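Local coordinates for DocCel5: Type I dockerin repeat domain from A. cellulolyticus family 5 endoglucanase WP_010249057 S15I, I16N mutant (Acetivibrio cellulolyticus, PDB 5NRK), which probably docks a family 5 endoglucanase onto a cohesin partner for assembly into a cellulosome, using a calcium-binding type I dockerin fold, at residues D40-K45 with S49-I54; M55-Y58 with M62-K65. One frame throughout, in Å; residues are numbered along the deposited sequence. Where two conformers were deposited one is given.

Contact 1 comes first along the chain and contact 2 follows it, with centres about 11 Å apart, and both draw on helix 49-59. In contact 1 the start of that helix meets the calcium-binding loop that precedes it; in contact 2 its last turns meet the chain that folds back beyond it. The contacts touch each other, through Leu-41 against Met-55 and through Ile-54 against Ile-63. One helix is thus secured near both ends, by a metal at its beginning and by a backbone bond with apolar packing at its finish, while residues along it also meet the chain of another protein, probably the cohesin.

Contact 1 of 2, residues D40-K45 with S49-I54. With CA (calcium ion), chain F.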
loop_
_atom_site.group_PDB
_atom_site.type_symbol
_atom_site.label_atom_id
_atom_site.label_comp_id
_atom_site.label_asym_id
_atom_site.label_seq_id
_atom_site.Cartn_x
_atom_site.Cartn_y
_atom_site.Cartn_z
ATOM N N ASP B 40 3.892 -16.618 -1.909
ATOM C CA ASP B 40 3.125 -17.860 -1.771
ATOM C C ASP B 40 3.660 -18.636 -0.576
ATOM O O ASP B 40 4.706 -19.297 -0.654
ATOM C CB ASP B 40 3.198 -18.702 -3.026
ATOM C CG ASP B 40 2.442 -19.981 -2.911
ATOM O OD1 ASP B 40 1.462 -20.037 -2.131
ATOM O OD2 ASP B 40 2.836 -20.947 -3.612
ATOM N N LEU B 41 2.923 -18.560 0.513
ATOM C CA LEU B 41 3.391 -19.089 1.793
ATOM C C LEU B 41 2.802 -20.451 2.126
ATOM O O LEU B 41 3.201 -21.067 3.123
ATOM C CB LEU B 41 3.083 -18.116 2.902
ATOM C CG LEU B 41 3.614 -16.695 2.681
ATOM C CD1 LEU B 41 3.292 -15.802 3.865
ATOM C CD2 LEU B 41 5.121 -16.693 2.414
ATOM N N ASN B 42 1.904 -20.945 1.284
ATOM C CA ASN B 42 1.358 -22.310 1.436
ATOM C C ASN B 42 1.586 -23.224 0.244
ATOM O O ASN B 42 1.142 -24.364 0.268
ATOM C CB ASN B 42 -0.126 -22.257 1.826
ATOM C CG ASN B 42 -0.961 -21.475 0.849
ATOM O OD1 ASN B 42 -0.485 -21.128 -0.218
ATOM N ND2 ASN B 42 -2.218 -21.193 1.201
ATOM N N GLY B 43 2.309 -22.765 -0.782
ATOM C CA GLY B 43 2.714 -23.643 -1.870
ATOM C C GLY B 43 1.673 -23.959 -2.921
ATOM O O GLY B 43 1.873 -24.864 -3.734
ATOM N N ASP B 44 0.564 -23.218 -2.933
ATOM C CA ASP B 44 -0.458 -23.442 -3.956
ATOM C C ASP B 44 -0.223 -22.659 -5.261
ATOM O O ASP B 44 -1.037 -22.732 -6.182
ATOM C CB ASP B 44 -1.884 -23.242 -3.404
ATOM C CG ASP B 44 -2.194 -21.798 -3.031
ATOM O OD1 ASP B 44 -1.323 -20.914 -3.195
ATOM O OD2 ASP B 44 -3.322 -21.566 -2.549
ATOM N N LYS B 45 0.887 -21.930 -5.323
ATOM C CA LYS B 45 1.313 -21.158 -6.494
ATOM C C LYS B 45 0.421 -19.946 -6.791
ATOM O O LYS B 45 0.484 -19.369 -7.875
ATOM C CB LYS B 45 1.487 -22.054 -7.738
ATOM C CG LYS B 45 2.392 -23.253 -7.541
ATOM C CD LYS B 45 3.838 -22.812 -7.597
ATOM C CE LYS B 45 4.789 -23.995 -7.519
ATOM N NZ LYS B 45 4.721 -24.722 -6.219
ATOM N N SER B 49 -5.549 -14.304 0.016
ATOM C CA SER B 49 -5.771 -14.010 1.421
ATOM C C SER B 49 -5.335 -15.112 2.374
ATOM O O SER B 49 -5.096 -14.845 3.546
ATOM C CB SER B 49 -7.225 -13.584 1.676
ATOM O OG SER B 49 -8.135 -14.600 1.328
ATOM N N LEU B 50 -5.192 -16.349 1.895
ATOM C CA LEU B 50 -4.609 -17.401 2.724
ATOM C C LEU B 50 -3.155 -17.084 3.057
ATOM O O LEU B 50 -2.690 -17.276 4.193
ATOM C CB LEU B 50 -4.664 -18.766 2.029
ATOM C CG LEU B 50 -6.014 -19.344 1.642
ATOM C CD1 LEU B 50 -5.874 -20.711 1.019
ATOM C CD2 LEU B 50 -6.879 -19.431 2.860
ATOM N N ASP B 51 -2.427 -16.586 2.072
ATOM C CA ASP B 51 -1.031 -16.173 2.305
ATOM C C ASP B 51 -0.952 -14.995 3.269
ATOM O O ASP B 51 -0.072 -14.949 4.144
ATOM C CB ASP B 51 -0.370 -15.854 0.980
ATOM C CG ASP B 51 -0.469 -17.009 0.037
ATOM O OD1 ASP B 51 0.185 -18.053 0.279
ATOM O OD2 ASP B 51 -1.227 -16.938 -0.952
ATOM N N PHE B 52 -1.872 -14.045 3.139
ATOM C CA PHE B 52 -1.969 -12.907 4.044
ATOM C C PHE B 52 -2.167 -13.367 5.498
ATOM O O PHE B 52 -1.517 -12.866 6.414
ATOM C CB PHE B 52 -3.098 -12.016 3.509
ATOM C CG PHE B 52 -3.268 -10.680 4.182
ATOM C CD1 PHE B 52 -2.210 -9.788 4.336
ATOM C CD2 PHE B 52 -4.524 -10.286 4.593
ATOM C CE1 PHE B 52 -2.436 -8.539 4.891
ATOM C CE2 PHE B 52 -4.741 -9.041 5.160
ATOM C CZ PHE B 52 -3.684 -8.190 5.343
ATOM N N ALA B 53 -3.048 -14.346 5.677
ATOM C CA ALA B 53 -3.300 -14.909 6.982
ATOM C C ALA B 53 -2.074 -15.586 7.552
ATOM O O ALA B 53 -1.785 -15.456 8.746
ATOM C CB ALA B 53 -4.445 -15.914 6.900
ATOM N N ILE B 54 -1.350 -16.323 6.714
ATOM C CA ILE B 54 -0.161 -17.013 7.165
ATOM C C ILE B 54 0.907 -16.009 7.605
ATOM O O ILE B 54 1.569 -16.180 8.640
ATOM C CB ILE B 54 0.369 -17.964 6.074
ATOM C CG1 ILE B 54 -0.619 -19.110 5.870
ATOM C CG2 ILE B 54 1.753 -18.494 6.440
ATOM C CD1 ILE B 54 -0.415 -19.884 4.582
HETATM CA CA CA F . -0.650 -19.243 -1.699
HETATM O O HOH W 1 -2.985 -19.358 -1.079
#
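Asp-51, near the start of helix 49-59, reaches across to Asp-40, Leu-41 and Asn-42 in an EF-hand-like calcium loop, the hallmark of a dockerin repeat. Its carboxylate takes the metal with both oxygens, OD1 lying 2.5 Å from calcium, whereas Asp-40 and Asp-44 each offer OD1 alone. The carboxylate planes of Asp-40 and Asp-51 stand 87° apart, so two acidic groups converge on one cation nearly perpendicular to each other. Asn-42 is a further ligand, and the backbone oxygen of Ser-46 adds to the shell. Gathering so many acidic oxygens would be costly without the cation, whose charge probably offsets their mutual repulsion.

Second-shell bonds hold the ligands in position. OD1 of Asp-51, already bound to calcium, also accepts the backbone N-H of Leu-41, with Leu-41 N 2.8 Å from Asp-51 OD1; the donor comes from above the carboxylate, 39° out of its plane. Asp-51 OD2 accepts the backbone N-H of Asn-48. In Asp-40, CG lies anti to the backbone N (chi1 179°), which sends OD1 inward to the metal while OD2 accepts Lys-45 N at 2.8 Å. OD1 also takes weak bonds from the N-H groups of Gly-43 and Asp-44, so both oxygens brace the loop backbone.

Beside this polar centre runs an apolar seam. The side chains of Leu-41 and Ile-54 run antiparallel alongside one another, bringing Leu-41 CB to 3.8 Å from Ile-54 CG2. The other branch of Ile-54 extends along the loop, its CD1 sitting 3.6 Å from Asn-42 CB, and Phe-66 packs against both Leu-41 and Ile-54. Beside the exposed Asp-44, a water completes the shell 2.4 Å from calcium and donates a hydrogen bond to Asp-44 OD2, the oxygen that the metal does not use.

Contact 2 of 2, residues M55-Y58 with M62-K65; sequences MRMY and MITK
Ile-63 meets Met-57 and Tyr-58 through a rotation that sets its CG1 between its own backbone N and carbonyl carbon (chi1 64°). This arm lies against the helix backbone, with Ile-63 CG1 3.6 Å from Tyr-58 N, while CG2 is left to face Met-57. In the conformer described, the Met-57 chain runs extended as far as its sulfur and then bends at chi3 (81°). The bend carries its methyl to the returning chain, where Met-57 CE sits 4.0 Å from Ile-63 CG2 and 4.1 Å from Met-62 CB. Met-57 crosses both of these side chains at about a right angle; its terminal methyl meets both, and its CB also lies beside Ile-63 CG1.

The backbone supplies the polar part of the join. Met-62 N donates to Met-57 O at 2.9 Å, with an angle of 148° at the hydrogen, which ties the chain beyond the helix to a carbonyl of its final turns. A water then bridges two carbonyls, donating to Tyr-58 O and to Ile-63 O, and it also lies over one face of the Tyr-58 ring, displaced from the ring centre. The edge of that ring meets Thr-64: Tyr-58 CE1 comes within 3.5 Å of Thr-64 O, which lies near the ring plane. Further along the chain, Phe-66 also meets this ring.

Where helix 49-59 ends, the bond from Met-62 N back to a carbonyl five residues earlier is a 6→1 backbone bond with apolar contact between the same two residues, as found in Schellman-type helix C-caps.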
loop_
_atom_site.group_PDB
_atom_site.type_symbol
_atom_site.label_atom_id
_atom_site.label_comp_id
_atom_site.label_asym_id
_atom_site.label_seq_id
_atom_site.Cartn_x
_atom_site.Cartn_y
_atom_site.Cartn_z
ATOM N N MET B 55 1.067 -14.945 6.840
ATOM C CA MET B 55 1.996 -13.895 7.222
ATOM C C MET B 55 1.603 -13.270 8.567
ATOM O O MET B 55 2.466 -12.998 9.412
ATOM C CB MET B 55 2.033 -12.833 6.134
ATOM C CG MET B 55 3.038 -11.753 6.475
ATOM S SD MET B 55 3.330 -10.525 5.210
ATOM C CE MET B 55 3.960 -11.381 3.775
ATOM N N ARG B 56 0.308 -13.036 8.771
ATOM C CA ARG B 56 -0.181 -12.512 10.036
ATOM C C ARG B 56 0.187 -13.460 11.177
ATOM O O ARG B 56 0.663 -13.017 12.228
ATOM C CB ARG B 56 -1.693 -12.289 9.985
ATOM C CG ARG B 56 -2.266 -11.708 11.258
ATOM C CD ARG B 56 -1.742 -10.332 11.588
ATOM N NE ARG B 56 -2.427 -9.788 12.747
ATOM C CZ ARG B 56 -2.161 -8.610 13.300
ATOM N NH1 ARG B 56 -1.208 -7.827 12.806
ATOM N NH2 ARG B 56 -2.846 -8.220 14.362
ATOM N N MET B 57 -0.035 -14.758 11.010
ATOM C CA MET B 57 0.312 -15.717 12.060
ATOM C C MET B 57 1.796 -15.656 12.398
ATOM O O MET B 57 2.188 -15.717 13.553
ATOM C CB MET B 57 -0.074 -17.133 11.632
ATOM C CG MET B 57 -1.575 -17.367 11.567
ATOM S SD MET B 57 -1.986 -19.094 11.221
ATOM C CE MET B 57 -1.793 -19.755 12.860
ATOM N N TYR B 58 2.633 -15.534 11.379
ATOM C CA TYR B 58 4.073 -15.407 11.609
ATOM C C TYR B 58 4.429 -14.132 12.389
ATOM O O TYR B 58 5.177 -14.203 13.377
ATOM C CB TYR B 58 4.800 -15.453 10.266
ATOM C CG TYR B 58 6.294 -15.223 10.362
ATOM C CD1 TYR B 58 7.173 -16.251 10.662
ATOM C CD2 TYR B 58 6.816 -13.950 10.153
ATOM C CE1 TYR B 58 8.536 -16.009 10.730
ATOM C CE2 TYR B 58 8.161 -13.697 10.219
ATOM C CZ TYR B 58 9.016 -14.730 10.505
ATOM O OH TYR B 58 10.385 -14.504 10.580
ATOM N N MET B 62 2.619 -16.861 16.138
ATOM C CA MET B 62 1.786 -18.047 16.254
ATOM C C MET B 62 2.385 -19.240 15.511
ATOM O O MET B 62 2.059 -20.382 15.816
ATOM C CB MET B 62 0.381 -17.742 15.744
ATOM C CG MET B 62 -0.336 -16.664 16.560
ATOM S SD MET B 62 -1.865 -15.979 15.898
ATOM C CE MET B 62 -2.983 -17.299 16.351
ATOM N N ILE B 63 3.231 -18.947 14.520
ATOM C CA ILE B 63 4.022 -19.951 13.793
ATOM C C ILE B 63 5.432 -19.419 13.706
ATOM O O ILE B 63 5.680 -18.214 13.908
ATOM C CB ILE B 63 3.487 -20.255 12.377
ATOM C CG1 ILE B 63 3.553 -19.022 11.455
ATOM C CG2 ILE B 63 2.084 -20.818 12.477
ATOM C CD1 ILE B 63 3.103 -19.292 10.022
ATOM N N THR B 64 6.356 -20.326 13.417
ATOM C CA THR B 64 7.773 -20.030 13.409
ATOM C C THR B 64 8.352 -19.985 11.992
ATOM O O THR B 64 9.293 -19.249 11.719
ATOM C CB THR B 64 8.502 -21.106 14.242
ATOM O OG1 THR B 64 8.071 -21.022 15.615
ATOM C CG2 THR B 64 9.996 -20.954 14.184
ATOM N N LYS B 65 7.753 -20.740 11.074
ATOM C CA LYS B 65 8.216 -20.838 9.720
ATOM C C LYS B 65 7.049 -21.181 8.805
ATOM O O LYS B 65 6.010 -21.510 9.264
ATOM C CB LYS B 65 9.407 -21.860 9.548
ATOM C CG LYS B 65 9.209 -23.302 10.096
ATOM C CD LYS B 65 8.176 -24.107 9.350
ATOM C CE LYS B 65 8.333 -25.547 9.811
ATOM N NZ LYS B 65 7.195 -26.412 9.386
HETATM O O HOH W 2 7.240 -15.933 14.371
#